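Local coordinates for invasion protein InvA (Salmonella enterica, PDB 2X49), which serves in the export apparatus of the Salmonella type III secretion system and takes part in invasion of intestinal epithelial cells, here represented by its C-terminal domain, at residues V60-N64 against L137-E143; E179-L184 against V211-V215. All coordinates share one frame; numbering follows the deposited sequence.

Interaction 1. Residues V60-N64 against L137-E143; sequences VLLIN and LARNVNE
N64 ND2 gives a hydrogen to E143 OE1 over 2.6 Å, the one polar bond between the end of strand 58-63 and the residues that follow helix 125-139. The acceptor lies almost in the plane of the N64 amide, as an N-H donor requires, but the donor comes down on OE1 from above the carboxylate, 59° out of its plane, and the two flat groups are turned 70° against each other. With an N-H...O angle of 153° the bond is short and slightly bent. E143 reaches it by folding its chain at chi2, which brings the carboxylate beside N64 while CB and CG lie against I63 CG2, each 3.8 Å from it. One glutamate thus serves two neighbours, its methylenes facing the isoleucine and its charged end facing the asparagine. N64, at the positive phi of the residue leaving the strand, has a backbone shape that asparagine tolerates well.

Deeper in, I63 drives its other branch toward the helix end. CG1 stands anti to the carbonyl carbon and the chain runs on extended, carrying CD1 to 3.7 Å from N140 CB and 4.1 Å from L137 CD2. L61, two residues back on the same side of the strand, adds CD2 at 4.2 Å from L137 CD2. N140, the first residue to leave helical geometry, meets I63 CD1 mainly through CB, and its ND2, also beside that methyl, is hydrogen-bonded to the carbonyl oxygen of T136. L10 of the neighbouring strand 10-14 touches both I63 and L137, extending the apolar layer between sheet and helix. Branched aliphatic chains thus fill the buried part, and the amide-carboxylate bond closes its outer end, where the negative charge of E143 probably strengthens the grip on the N-H.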
loop_
_atom_site.group_PDB
_atom_site.type_symbol
_atom_site.label_atom_id
_atom_site.label_comp_id
_atom_site.label_asym_id
_atom_site.label_seq_id
_atom_site.Cartn_x
_atom_site.Cartn_y
_atom_site.Cartn_z
ATOM N N VAL A 60 -17.414 2.053 6.707
ATOM C CA VAL A 60 -16.602 3.276 6.831
ATOM C C VAL A 60 -15.520 3.183 7.875
ATOM O O VAL A 60 -15.689 2.752 9.016
ATOM C CB VAL A 60 -17.494 4.508 7.197
ATOM C CG1 VAL A 60 -16.719 5.887 7.079
ATOM C CG2 VAL A 60 -18.722 4.567 6.328
ATOM N N LEU A 61 -14.350 3.633 7.460
ATOM C CA LEU A 61 -13.205 3.708 8.363
ATOM C C LEU A 61 -13.031 5.127 8.857
ATOM O O LEU A 61 -12.865 6.044 8.076
ATOM C CB LEU A 61 -11.921 3.200 7.635
ATOM C CG LEU A 61 -10.612 3.470 8.398
ATOM C CD1 LEU A 61 -10.553 2.649 9.665
ATOM C CD2 LEU A 61 -9.418 3.219 7.460
ATOM N N LEU A 62 -13.016 5.271 10.177
ATOM C CA LEU A 62 -12.690 6.525 10.857
ATOM C C LEU A 62 -11.352 6.388 11.573
ATOM O O LEU A 62 -11.045 5.432 12.284
ATOM C CB LEU A 62 -13.719 6.927 11.921
ATOM C CG LEU A 62 -15.171 6.888 11.559
ATOM C CD1 LEU A 62 -15.983 7.434 12.757
ATOM C CD2 LEU A 62 -15.407 7.646 10.261
ATOM N N ILE A 63 -10.531 7.385 11.308
ATOM C CA ILE A 63 -9.285 7.594 12.035
ATOM C C ILE A 63 -9.396 8.954 12.720
ATOM O O ILE A 63 -9.741 9.984 12.131
ATOM C CB ILE A 63 -8.030 7.507 11.093
ATOM C CG1 ILE A 63 -7.990 6.196 10.315
ATOM C CG2 ILE A 63 -6.711 7.776 11.913
ATOM C CD1 ILE A 63 -6.820 6.107 9.230
ATOM N N ASN A 64 -9.189 8.944 14.016
ATOM C CA ASN A 64 -9.362 10.150 14.823
ATOM C C ASN A 64 -10.781 10.638 14.774
ATOM O O ASN A 64 -11.084 11.841 14.819
ATOM C CB ASN A 64 -8.466 11.289 14.323
ATOM C CG ASN A 64 -7.013 10.991 14.485
ATOM O OD1 ASN A 64 -6.566 10.540 15.559
ATOM N ND2 ASN A 64 -6.228 11.279 13.433
ATOM N N LEU A 137 -4.719 1.845 5.873
ATOM C CA LEU A 137 -4.037 2.006 7.192
ATOM C C LEU A 137 -2.535 2.185 7.034
ATOM O O LEU A 137 -1.945 2.993 7.735
ATOM C CB LEU A 137 -4.378 0.888 8.154
ATOM C CG LEU A 137 -5.799 0.961 8.671
ATOM C CD1 LEU A 137 -6.266 -0.350 9.322
ATOM C CD2 LEU A 137 -6.002 2.093 9.689
ATOM N N ALA A 138 -1.942 1.454 6.097
ATOM C CA ALA A 138 -0.486 1.623 5.788
ATOM C C ALA A 138 -0.216 3.072 5.418
ATOM O O ALA A 138 0.735 3.694 5.897
ATOM C CB ALA A 138 -0.036 0.678 4.638
ATOM N N ARG A 139 -1.024 3.634 4.543
ATOM C CA ARG A 139 -0.826 5.006 4.049
ATOM C C ARG A 139 -0.853 6.031 5.189
ATOM O O ARG A 139 -0.206 7.092 5.157
ATOM C CB ARG A 139 -1.887 5.349 2.990
ATOM C CG ARG A 139 -1.894 6.714 2.418
ATOM C CD ARG A 139 -2.774 6.686 1.167
ATOM N NE ARG A 139 -4.216 6.804 1.397
ATOM C CZ ARG A 139 -5.130 5.931 0.979
ATOM N NH1 ARG A 139 -4.777 4.840 0.321
ATOM N NH2 ARG A 139 -6.415 6.149 1.225
ATOM N N ASN A 140 -1.634 5.681 6.193
ATOM C CA ASN A 140 -1.987 6.580 7.308
ATOM C C ASN A 140 -1.177 6.206 8.556
ATOM O O ASN A 140 -1.510 6.530 9.689
ATOM C CB ASN A 140 -3.498 6.574 7.581
ATOM C CG ASN A 140 -4.257 7.427 6.629
ATOM O OD1 ASN A 140 -4.297 8.659 6.755
ATOM N ND2 ASN A 140 -4.957 6.791 5.700
ATOM N N VAL A 141 -0.056 5.571 8.288
ATOM C CA VAL A 141 0.819 5.032 9.343
ATOM C C VAL A 141 1.205 6.066 10.429
ATOM O O VAL A 141 1.302 5.727 11.616
ATOM C CB VAL A 141 2.101 4.383 8.760
ATOM C CG1 VAL A 141 2.920 5.363 7.972
ATOM C CG2 VAL A 141 2.927 3.779 9.901
ATOM N N ASN A 142 1.359 7.309 10.021
ATOM C CA ASN A 142 1.819 8.343 10.961
ATOM C C ASN A 142 0.800 8.628 12.082
ATOM O O ASN A 142 1.096 9.278 13.082
ATOM C CB ASN A 142 2.241 9.645 10.242
ATOM C CG ASN A 142 3.548 9.502 9.430
ATOM O OD1 ASN A 142 3.705 8.396 8.711
ATOM N ND2 ASN A 142 4.370 10.432 9.399
ATOM N N GLU A 143 -0.415 8.123 11.882
ATOM C CA GLU A 143 -1.509 8.341 12.845
ATOM C C GLU A 143 -1.360 7.492 14.077
ATOM O O GLU A 143 -1.897 7.861 15.135
ATOM C CB GLU A 143 -2.920 8.126 12.223
ATOM C CG GLU A 143 -3.288 9.137 11.119
ATOM C CD GLU A 143 -3.602 10.536 11.640
ATOM O OE1 GLU A 143 -3.779 10.726 12.872
ATOM O OE2 GLU A 143 -3.700 11.451 10.790
#

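Interaction 2. Residues E179-L184 against V211-V215; sequences EVLQRL and VINLV
Two helices of the all-helical region between the domain's sheets, 174-185 and 211-221, pack across each other here, and V215 fits against the first of them. Its two methyls divide the work: CG2 lies 3.9 Å from R183 CB and also touches V180 CA, while CG1 meets L184 CD2 at 4.1 Å, the L184 and V215 side chains running alongside in opposite senses. A valine suits this place: it is short, consistent with CA atoms of V180 and V215 only 5.8 Å apart, and both its branches meet carbon.

The short segments cross at -61° with their axes 9.9 Å apart, an ordinary spacing for packed helices. V180, R183 and L184 follow the three-and-four-residue spacing that brings successive side chains to one helix face, and V211, L214 and V215 do the same opposite. V180 CG2, anti to its carbonyl carbon, is directed at L214 CD2, 3.8 Å away, and L214 itself reaches on to L201 and W204 of helix 194-204.

Toward the surface the aliphatic side chains of V211 and I212 meet the longer, charged chains of E179 and R183. R183 extends from CG to NE across V211 and I212, its methylenes lying over V215 and its guanidinium carrying I212 CD1 on one face, 3.3 Å above the plane and displaced toward the rim, nearest NH1 at 3.4 Å. V211 CG1 approaches NE obliquely, and V211 CG2 turns instead to E179, touching both CB and OE1. R300 of helix 299-306 also touches I212.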
loop_
_atom_site.group_PDB
_atom_site.type_symbol
_atom_site.label_atom_id
_atom_site.label_comp_id
_atom_site.label_asym_id
_atom_site.label_seq_id
_atom_site.Cartn_x
_atom_site.Cartn_y
_atom_site.Cartn_z
ATOM N N GLU A 179 11.660 7.849 11.185
ATOM C CA GLU A 179 11.318 8.458 9.903
ATOM C C GLU A 179 11.449 7.530 8.713
ATOM O O GLU A 179 10.574 7.435 7.838
ATOM C CB GLU A 179 12.080 9.769 9.649
ATOM C CG GLU A 179 11.617 10.836 10.539
ATOM C CD GLU A 179 12.543 12.032 10.594
ATOM O OE1 GLU A 179 13.567 12.046 9.870
ATOM O OE2 GLU A 179 12.249 12.966 11.388
ATOM N N VAL A 180 12.555 6.802 8.687
ATOM C CA VAL A 180 12.801 5.753 7.664
ATOM C C VAL A 180 11.664 4.702 7.654
ATOM O O VAL A 180 11.028 4.375 6.643
ATOM C CB VAL A 180 14.146 5.084 7.825
ATOM C CG1 VAL A 180 14.263 3.878 6.921
ATOM C CG2 VAL A 180 15.236 6.108 7.518
ATOM N N LEU A 181 11.346 4.237 8.821
ATOM C CA LEU A 181 10.322 3.173 8.969
ATOM C C LEU A 181 8.944 3.656 8.506
ATOM O O LEU A 181 8.208 2.926 7.822
ATOM C CB LEU A 181 10.289 2.664 10.423
ATOM C CG LEU A 181 11.537 1.937 10.997
ATOM C CD1 LEU A 181 11.310 1.265 12.387
ATOM C CD2 LEU A 181 12.030 0.868 10.037
ATOM N N GLN A 182 8.557 4.878 8.933
ATOM C CA GLN A 182 7.276 5.467 8.521
ATOM C C GLN A 182 7.177 5.603 7.014
ATOM O O GLN A 182 6.129 5.361 6.414
ATOM C CB GLN A 182 7.022 6.851 9.175
ATOM C CG GLN A 182 6.689 6.863 10.591
ATOM C CD GLN A 182 6.582 8.290 11.094
ATOM O OE1 GLN A 182 7.341 9.164 10.653
ATOM N NE2 GLN A 182 5.653 8.550 12.016
ATOM N N ARG A 183 8.298 6.011 6.421
ATOM C CA ARG A 183 8.330 6.232 4.978
ATOM C C ARG A 183 8.236 4.939 4.201
ATOM O O ARG A 183 7.636 4.877 3.137
ATOM C CB ARG A 183 9.480 7.152 4.569
ATOM C CG ARG A 183 9.258 8.607 5.022
ATOM C CD ARG A 183 10.502 9.507 4.852
ATOM N NE ARG A 183 10.244 10.884 5.347
ATOM C CZ ARG A 183 9.525 11.774 4.682
ATOM N NH1 ARG A 183 9.057 11.482 3.493
ATOM N NH2 ARG A 183 9.291 12.977 5.188
ATOM N N LEU A 184 8.760 3.866 4.773
ATOM C CA LEU A 184 8.638 2.506 4.167
ATOM C C LEU A 184 7.168 2.047 4.254
ATOM O O LEU A 184 6.535 1.758 3.250
ATOM C CB LEU A 184 9.566 1.497 4.831
ATOM C CG LEU A 184 11.039 1.763 4.602
ATOM C CD1 LEU A 184 11.825 0.801 5.503
ATOM C CD2 LEU A 184 11.355 1.625 3.100
ATOM N N VAL A 211 17.059 12.345 4.402
ATOM C CA VAL A 211 16.179 11.213 4.718
ATOM C C VAL A 211 15.517 10.567 3.501
ATOM O O VAL A 211 15.308 9.362 3.474
ATOM C CB VAL A 211 15.094 11.568 5.777
ATOM C CG1 VAL A 211 14.037 12.471 5.208
ATOM C CG2 VAL A 211 14.472 10.306 6.279
ATOM N N ILE A 212 15.202 11.377 2.515
ATOM C CA ILE A 212 14.466 10.868 1.316
ATOM C C ILE A 212 15.391 9.937 0.562
ATOM O O ILE A 212 15.062 8.795 0.203
ATOM C CB ILE A 212 14.007 11.953 0.409
ATOM C CG1 ILE A 212 12.964 12.792 1.125
ATOM C CG2 ILE A 212 13.362 11.400 -0.861
ATOM C CD1 ILE A 212 12.008 11.996 1.840
ATOM N N ASN A 213 16.566 10.473 0.360
ATOM C CA ASN A 213 17.611 9.740 -0.344
ATOM C C ASN A 213 17.905 8.439 0.399
ATOM O O ASN A 213 18.019 7.402 -0.171
ATOM C CB ASN A 213 18.885 10.585 -0.522
ATOM C CG ASN A 213 18.703 11.706 -1.521
ATOM O OD1 ASN A 213 17.687 11.786 -2.203
ATOM N ND2 ASN A 213 19.702 12.589 -1.613
ATOM N N LEU A 214 18.060 8.531 1.717
ATOM C CA LEU A 214 18.363 7.353 2.546
ATOM C C LEU A 214 17.304 6.258 2.374
ATOM O O LEU A 214 17.616 5.052 2.267
ATOM C CB LEU A 214 18.518 7.745 4.049
ATOM C CG LEU A 214 18.828 6.621 5.034
ATOM C CD1 LEU A 214 20.156 5.956 4.651
ATOM C CD2 LEU A 214 18.788 7.087 6.510
ATOM N N VAL A 215 16.050 6.670 2.420
ATOM C CA VAL A 215 14.940 5.732 2.251
ATOM C C VAL A 215 15.046 4.970 0.936
ATOM O O VAL A 215 14.846 3.770 0.893
ATOM C CB VAL A 215 13.521 6.393 2.368
ATOM C CG1 VAL A 215 12.469 5.409 1.884
ATOM C CG2 VAL A 215 13.273 6.739 3.804
#

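Both interactions combine a buried aliphatic part with a polar or charged outer part, but they join different elements. Interaction 1 sets an inner strand of a mixed sheet against the end of a helix and finishes in a hydrogen bond between amide and carboxylate; interaction 2 joins two helices by van der Waals packing, with the R183 guanidinium and the E179 carboxylate lying against aliphatic groups. It also buries more surface, 346 Å² against 251 Å². Their centres are 19 Å apart, yet they meet directly: V141 CG1 lies 3.6 Å from Q182 O, and N142 packs on the Q182 side chain. The residues after helix 125-139 therefore face both strand 58-63 and helix 174-185.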